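Local coordinates for 23S rRNA-specific endonuclease VapC20 (Mycobacterium tuberculosis H37Rv, PDB 5WZF), which cleaves the sarcin-ricin loop of 23S rRNA as a magnesium-dependent endoribonuclease, the toxin of a type II toxin-antitoxin pair, at residues B[20-25]-B[52-57]; B[37-42]-B[125-130]; B[44-49]-B[81-86]. One frame throughout, in Å; residues are numbered along the deposited sequence.

Interaction 1 (B[20-25]-B[52-57]); sequences SFWAAL and HVLGET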
# COMPACT_ATOMS: atom_id res chain seq x y z
N SER B 20 7.41 4.16 8.88
CA SER B 20 8.23 3.75 10.01
C SER B 20 8.15 4.78 11.13
O SER B 20 8.17 4.43 12.31
CB SER B 20 9.68 3.54 9.58
OG SER B 20 10.20 4.67 8.92
N PHE B 21 8.03 6.06 10.77
CA PHE B 21 7.92 7.11 11.77
C PHE B 21 6.51 7.19 12.36
O PHE B 21 6.35 7.27 13.57
CB PHE B 21 8.32 8.47 11.20
CG PHE B 21 8.30 9.57 12.23
CD1 PHE B 21 9.42 9.84 13.00
CD2 PHE B 21 7.15 10.32 12.44
CE1 PHE B 21 9.40 10.84 13.95
CE2 PHE B 21 7.12 11.31 13.40
CZ PHE B 21 8.25 11.58 14.15
N TRP B 22 5.50 7.19 11.49
CA TRP B 22 4.11 7.26 11.96
C TRP B 22 3.80 6.12 12.93
O TRP B 22 3.14 6.32 13.94
CB TRP B 22 3.12 7.18 10.79
CG TRP B 22 2.99 8.39 9.90
CD1 TRP B 22 3.00 8.39 8.54
CD2 TRP B 22 2.79 9.75 10.30
NE1 TRP B 22 2.83 9.67 8.06
CE2 TRP B 22 2.69 10.52 9.12
CE3 TRP B 22 2.69 10.40 11.53
CZ2 TRP B 22 2.51 11.90 9.14
CZ3 TRP B 22 2.51 11.78 11.55
CH2 TRP B 22 2.41 12.51 10.36
N ALA B 23 4.29 4.93 12.59
CA ALA B 23 4.05 3.74 13.41
C ALA B 23 4.71 3.87 14.78
O ALA B 23 4.14 3.44 15.78
CB ALA B 23 4.55 2.50 12.70
N ALA B 24 5.90 4.44 14.81
CA ALA B 24 6.59 4.67 16.07
C ALA B 24 5.89 5.73 16.90
O ALA B 24 5.81 5.63 18.12
CB ALA B 24 8.04 5.07 15.83
N LEU B 25 5.38 6.76 16.23
CA LEU B 25 4.72 7.86 16.94
C LEU B 25 3.37 7.44 17.50
O LEU B 25 2.99 7.84 18.60
CB LEU B 25 4.56 9.07 16.01
CG LEU B 25 4.15 10.38 16.69
CD1 LEU B 25 5.22 10.84 17.67
CD2 LEU B 25 3.87 11.46 15.65
N HIS B 52 -0.37 6.55 0.20
CA HIS B 52 0.16 5.19 0.31
C HIS B 52 0.77 4.95 1.69
O HIS B 52 0.60 3.88 2.28
CB HIS B 52 1.19 4.92 -0.78
CG HIS B 52 0.60 4.76 -2.15
ND1 HIS B 52 -0.11 3.64 -2.53
CD2 HIS B 52 0.62 5.57 -3.23
CE1 HIS B 52 -0.51 3.77 -3.78
NE2 HIS B 52 -0.08 4.94 -4.23
N VAL B 53 1.47 5.96 2.21
CA VAL B 53 2.09 5.85 3.53
C VAL B 53 1.03 5.74 4.63
O VAL B 53 1.13 4.89 5.51
CB VAL B 53 3.01 7.05 3.83
CG1 VAL B 53 3.29 7.16 5.32
CG2 VAL B 53 4.31 6.91 3.05
N LEU B 54 0.01 6.60 4.56
CA LEU B 54 -1.04 6.57 5.57
C LEU B 54 -1.75 5.22 5.56
O LEU B 54 -2.06 4.66 6.60
CB LEU B 54 -2.05 7.70 5.36
CG LEU B 54 -1.59 9.10 5.78
CD1 LEU B 54 -2.74 10.10 5.71
CD2 LEU B 54 -0.99 9.06 7.18
N GLY B 55 -1.98 4.70 4.36
CA GLY B 55 -2.58 3.39 4.22
C GLY B 55 -1.74 2.30 4.85
O GLY B 55 -2.25 1.45 5.57
N GLU B 56 -0.43 2.35 4.59
CA GLU B 56 0.48 1.34 5.10
C GLU B 56 0.57 1.46 6.62
O GLU B 56 0.71 0.47 7.33
CB GLU B 56 1.87 1.50 4.46
CG GLU B 56 2.87 0.41 4.82
CD GLU B 56 4.26 0.69 4.27
OE1 GLU B 56 4.61 1.88 4.12
OE2 GLU B 56 4.99 -0.27 4.00
N THR B 57 0.47 2.70 7.10
CA THR B 57 0.48 2.99 8.53
C THR B 57 -0.75 2.44 9.24
O THR B 57 -0.64 1.85 10.31
CB THR B 57 0.59 4.50 8.78
OG1 THR B 57 1.84 4.97 8.25
CG2 THR B 57 0.52 4.82 10.28

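Interaction 2 (B[37-42]-B[125-130]); sequences KRLWAS and NAYAFD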
# COMPACT_ATOMS: atom_id res chain seq x y z
N LYS B 37 8.73 10.96 19.35
CA LYS B 37 8.10 12.12 19.99
C LYS B 37 9.06 13.31 20.05
O LYS B 37 8.64 14.45 19.87
CB LYS B 37 7.62 11.77 21.40
CG LYS B 37 6.37 10.91 21.43
CD LYS B 37 5.69 10.95 22.79
CE LYS B 37 6.62 10.47 23.89
NZ LYS B 37 5.92 10.44 25.21
N ARG B 38 10.33 13.04 20.29
CA ARG B 38 11.33 14.10 20.33
C ARG B 38 11.50 14.74 18.96
O ARG B 38 11.57 15.96 18.83
CB ARG B 38 12.68 13.57 20.84
CG ARG B 38 12.67 13.18 22.31
CD ARG B 38 14.08 12.97 22.85
NE ARG B 38 14.77 11.86 22.19
CZ ARG B 38 14.69 10.60 22.58
NH1 ARG B 38 13.94 10.27 23.62
NH2 ARG B 38 15.35 9.65 21.92
N LEU B 39 11.55 13.90 17.92
CA LEU B 39 11.66 14.39 16.55
C LEU B 39 10.42 15.18 16.15
O LEU B 39 10.53 16.21 15.47
CB LEU B 39 11.86 13.22 15.58
CG LEU B 39 13.26 12.63 15.55
CD1 LEU B 39 13.27 11.34 14.74
CD2 LEU B 39 14.24 13.64 14.97
N TRP B 40 9.25 14.70 16.56
CA TRP B 40 7.99 15.37 16.25
C TRP B 40 7.96 16.77 16.85
O TRP B 40 7.41 17.70 16.25
CB TRP B 40 6.82 14.54 16.78
CG TRP B 40 5.48 15.00 16.29
CD1 TRP B 40 4.47 15.53 17.04
CD2 TRP B 40 5.01 14.97 14.94
NE1 TRP B 40 3.40 15.83 16.24
CE2 TRP B 40 3.70 15.50 14.94
CE3 TRP B 40 5.56 14.55 13.72
CZ2 TRP B 40 2.94 15.62 13.78
CZ3 TRP B 40 4.80 14.67 12.58
CH2 TRP B 40 3.50 15.20 12.61
N ALA B 41 8.56 16.92 18.03
CA ALA B 41 8.55 18.20 18.73
C ALA B 41 9.49 19.21 18.08
O ALA B 41 9.31 20.42 18.24
CB ALA B 41 8.92 18.00 20.19
N SER B 42 10.50 18.73 17.35
CA SER B 42 11.48 19.62 16.73
C SER B 42 11.33 19.68 15.21
O SER B 42 12.22 20.16 14.51
CB SER B 42 12.90 19.18 17.10
OG SER B 42 13.18 17.90 16.57
N ASN B 125 14.72 15.82 3.29
CA ASN B 125 14.63 15.27 4.64
C ASN B 125 13.40 14.39 4.84
O ASN B 125 12.28 14.78 4.53
CB ASN B 125 14.62 16.38 5.68
CG ASN B 125 15.94 17.14 5.72
OD1 ASN B 125 17.00 16.56 5.51
ND2 ASN B 125 15.87 18.43 5.99
N ALA B 126 13.62 13.19 5.38
CA ALA B 126 12.51 12.30 5.68
C ALA B 126 12.48 11.95 7.16
O ALA B 126 13.52 11.69 7.77
CB ALA B 126 12.61 11.03 4.84
N TYR B 127 11.29 11.94 7.74
CA TYR B 127 11.12 11.33 9.06
C TYR B 127 10.89 9.85 8.83
O TYR B 127 9.80 9.43 8.44
CB TYR B 127 9.97 11.97 9.84
CG TYR B 127 10.40 13.13 10.70
CD1 TYR B 127 11.59 13.79 10.45
CD2 TYR B 127 9.64 13.55 11.78
CE1 TYR B 127 12.01 14.85 11.23
CE2 TYR B 127 10.05 14.60 12.58
CZ TYR B 127 11.23 15.25 12.30
OH TYR B 127 11.65 16.30 13.08
N ALA B 128 11.93 9.07 9.05
CA ALA B 128 11.91 7.65 8.76
C ALA B 128 13.01 6.96 9.53
O ALA B 128 13.99 7.60 9.91
CB ALA B 128 12.07 7.39 7.27
N PHE B 129 12.85 5.67 9.74
CA PHE B 129 13.87 4.86 10.37
C PHE B 129 14.23 3.72 9.41
O PHE B 129 13.65 3.62 8.33
CB PHE B 129 13.39 4.32 11.72
CG PHE B 129 12.89 5.40 12.67
CD1 PHE B 129 13.77 6.28 13.28
CD2 PHE B 129 11.54 5.50 12.96
CE1 PHE B 129 13.31 7.26 14.15
CE2 PHE B 129 11.07 6.48 13.83
CZ PHE B 129 11.96 7.35 14.42
N ASP B 130 15.20 2.89 9.79
CA ASP B 130 15.54 1.65 9.08
C ASP B 130 16.29 1.82 7.74
O ASP B 130 16.59 0.83 7.07
CB ASP B 130 14.28 0.81 8.85
CG ASP B 130 13.53 0.53 10.15
OD1 ASP B 130 14.19 0.37 11.19
OD2 ASP B 130 12.28 0.48 10.12

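Interaction 3 (B[44-49]-B[81-86]); sequences PPVVMT and VVRVEH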
# COMPACT_ATOMS: atom_id res chain seq x y z
N PRO B 44 10.08 20.76 11.40
CA PRO B 44 9.88 22.03 10.69
C PRO B 44 8.40 22.31 10.44
O PRO B 44 7.57 21.42 10.67
CB PRO B 44 10.64 21.81 9.38
CG PRO B 44 10.60 20.35 9.17
CD PRO B 44 10.71 19.75 10.54
N PRO B 45 8.05 23.53 9.98
CA PRO B 45 6.64 23.88 9.78
C PRO B 45 5.94 23.10 8.66
O PRO B 45 4.74 22.87 8.75
CB PRO B 45 6.70 25.37 9.42
CG PRO B 45 8.08 25.57 8.89
CD PRO B 45 8.94 24.67 9.71
N VAL B 46 6.68 22.71 7.62
CA VAL B 46 6.08 22.02 6.49
C VAL B 46 6.24 20.50 6.61
O VAL B 46 7.34 19.97 6.48
CB VAL B 46 6.69 22.49 5.16
CG1 VAL B 46 5.98 21.84 3.99
CG2 VAL B 46 6.61 24.01 5.06
N VAL B 47 5.12 19.82 6.85
CA VAL B 47 5.13 18.38 7.08
C VAL B 47 4.25 17.65 6.07
O VAL B 47 3.04 17.86 6.01
CB VAL B 47 4.66 18.05 8.51
CG1 VAL B 47 4.65 16.55 8.73
CG2 VAL B 47 5.57 18.73 9.52
N MET B 48 4.86 16.77 5.29
CA MET B 48 4.16 16.09 4.21
C MET B 48 4.22 14.57 4.38
O MET B 48 5.17 14.04 4.94
CB MET B 48 4.75 16.49 2.86
CG MET B 48 3.96 16.02 1.66
SD MET B 48 4.69 16.63 0.13
CE MET B 48 4.72 18.39 0.45
N THR B 49 3.18 13.89 3.90
CA THR B 49 3.20 12.44 3.79
C THR B 49 2.37 12.06 2.56
O THR B 49 2.04 12.94 1.77
CB THR B 49 2.66 11.75 5.07
OG1 THR B 49 2.98 10.35 5.04
CG2 THR B 49 1.16 11.95 5.23
N VAL B 81 -2.74 20.51 9.23
CA VAL B 81 -1.33 20.81 9.46
C VAL B 81 -0.42 19.91 8.63
O VAL B 81 0.55 20.38 8.03
CB VAL B 81 -0.98 20.66 10.95
CG1 VAL B 81 0.52 20.70 11.16
CG2 VAL B 81 -1.66 21.75 11.76
N VAL B 82 -0.74 18.63 8.58
CA VAL B 82 0.03 17.69 7.78
C VAL B 82 -0.52 17.65 6.35
O VAL B 82 -1.72 17.44 6.15
CB VAL B 82 0.00 16.27 8.38
CG1 VAL B 82 0.73 15.29 7.46
CG2 VAL B 82 0.61 16.28 9.77
N ARG B 83 0.35 17.87 5.38
CA ARG B 83 -0.04 17.81 3.98
C ARG B 83 -0.01 16.37 3.49
O ARG B 83 1.03 15.71 3.54
CB ARG B 83 0.89 18.68 3.13
CG ARG B 83 1.13 20.07 3.69
CD ARG B 83 1.89 20.95 2.72
NE ARG B 83 2.23 22.24 3.31
CZ ARG B 83 2.73 23.27 2.63
NH1 ARG B 83 3.01 24.40 3.25
NH2 ARG B 83 2.95 23.15 1.33
N VAL B 84 -1.15 15.88 3.02
CA VAL B 84 -1.23 14.50 2.56
C VAL B 84 -1.33 14.46 1.04
O VAL B 84 -2.37 14.78 0.46
CB VAL B 84 -2.43 13.77 3.18
CG1 VAL B 84 -2.45 12.32 2.72
CG2 VAL B 84 -2.38 13.86 4.70
N GLU B 85 -0.24 14.06 0.40
CA GLU B 85 -0.17 14.01 -1.05
C GLU B 85 -0.80 12.73 -1.59
O GLU B 85 -0.40 11.63 -1.21
CB GLU B 85 1.29 14.10 -1.51
CG GLU B 85 1.51 13.92 -3.00
CD GLU B 85 1.22 15.18 -3.80
OE1 GLU B 85 0.99 16.24 -3.17
OE2 GLU B 85 1.23 15.11 -5.05
N HIS B 86 -1.80 12.87 -2.46
CA HIS B 86 -2.32 11.73 -3.20
C HIS B 86 -1.44 11.49 -4.42
O HIS B 86 -1.41 12.30 -5.35
CB HIS B 86 -3.78 11.96 -3.64
CG HIS B 86 -4.32 10.87 -4.51
ND1 HIS B 86 -4.99 9.78 -4.01
CD2 HIS B 86 -4.26 10.69 -5.85
CE1 HIS B 86 -5.34 8.98 -5.01
NE2 HIS B 86 -4.91 9.51 -6.14
O HOH W 1 2.78 21.25 7.48

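Interaction 1 (B[20-25]-B[52-57])
Trp22 of helix 19-25 packs against Val53, Leu54 and Thr57 of helix 51-63, a helix-helix contact of the PIN domain beside its predicted magnesium site. The two short segments run in roughly the same direction, with axes 9.4 Å apart at closest approach and a crossing angle of -42°; the CA atoms of Ala23 and Thr57 are the nearest pair, 6.1 Å apart. Nearly all of the contact passes through Trp22, whose CG stands anti to the carbonyl carbon, beside the backbone N (chi1 -73°). Val53 CG1 meets the five-membered ring at its edge and in its plane, 3.5 Å from Trp22 CD1, and the two side chains cross at about a right angle. Leu54 comes instead over one face, its CD2 4.0 Å from Trp22 NE1. Nearer the backbone, Thr57 CG2 packs 3.5 Å from Trp22 CB.

Thr57 OG1 donates to Val53 O one turn back at 2.8 Å, reaching that oxygen from above the carbonyl plane. Val53 O thus takes two donors, Thr57 N and OG1; the bond ties OG1 to its own helix, while OG1 and CG2 both lie against Trp22. The indole N-H is bonded to Thr49 OG1 of strand 46-50, and Val53 lies about 4 Å, side chain to side chain, from Asp18, a predicted magnesium ligand. No hydrogen bond joins the two segments themselves, though Glu56 OE1 bonds to Thr19 OG1 at the start of the first helix. The segments meet through largely apolar surface, the indole N-H being satisfied by Thr49 and the Thr57 hydroxyl by Val53 O.

Interaction 2 (B[37-42]-B[125-130])
Tyr127, at the end of strand 125-127, reaches across to Leu39 of helix 33-41, joining the central parallel sheet of the PIN domain to a helix packed beside it. The tight part is the phenol against the last turn of the helix. Tyr127 OH donates to Leu39 O at 2.6 Å, a short bond, with Leu39 O near the plane of the ring at its edge. Leu39 CB adds apolar contact, 3.8 Å from Tyr127 CE2. Farther along the same leucine, CD1 meets Phe129 CE1 at 4.1 Å, the two side chains reaching toward each other tip to tip. Phe21 of helix 19-25 packs against both Leu39 and Tyr127, its ring plane at about 45° to that of the tyrosine.

Toward the helix end the contact thins. Ser42, in the exposed loop that follows, brings OG only to 4.1 Å from Tyr127 OH. Trp40 directs its CB away from the strand, and its ring meets those of Phe21 and Trp22. Leu39 O takes two donors: Ser42 N gives it a backbone bond of 3.1 Å, and the phenol enters from the opposite face of the carbonyl plane, its oxygen 45° out of that plane.

Interaction 3 (B[44-49]-B[81-86])
Strands 46-49 and 82-85 pair in parallel at the edge of the PIN-domain sheet, their short axes turned 32° from each other, with Met48 beside Arg83 and Thr49 beside Val84. The backbone bonds alternate between the strands: Arg83 N donates to Val47 O at 2.8 Å, Thr49 N to Arg83 O, and Glu85 N to Thr49 O, with none of the N-H...O angles below 160°. Met48 CA, 3.2 Å from Arg83 O, adds a CA-H...O contact. Next to Val47 a water links the two segments, accepting from Val47 N and donating to Pro45 O and Val81 O.

Val47, Thr49, Val82 and Val84 share one face. Thr49 CG2, placed between its own backbone N and carbonyl carbon (chi1 of OG1 -167°), touches Val82 CG1 at 4.0 Å and Val84 CG2 at 4.1 Å, both on the side of strand 82-85; Thr49 and Val84 lie side by side, pointing the same way. The hydroxyl OG1 of Thr49 is bonded to Val17 O. Met48 and Arg83 occupy the other face. The arginine chain, extended from CG to NE, runs back toward Val46, whose CG1 sits over the centre of the guanidinium, 3.8 Å from Arg83 CZ; this apolar cover lies on an exposed side chain.

Strand 46-50 is flanked on its other side by strand 14-17, while 82-85 is the outermost strand within this chain. Helix 51-63 packs its Leu54 on Thr49 and Val84, and helix 109-121 lies across the opposite face, touching Met48 and offering Lys120 to Glu85 in a salt bridge.

How the interactions relate
The three contacts lie 12 to 13 Å apart, centre to centre, within one PIN domain. Their segments interleave along the chain: those of interaction 1 alternate with those of interactions 2 and 3, and interaction 3 is nested inside the loop closed by interaction 2. Interactions 2 and 3 reach the same parallel sheet through strands 125-127 and 46-50/82-85, which strand 14-17 separates; interaction 1 pairs two helices beside it. Ser20 OG with Phe129 N joins interactions 1 and 2, and Trp40 with Val47 and Val82 joins 2 and 3. Segments far apart in sequence thus come together on the sheet near the predicted magnesium ligand Asp18.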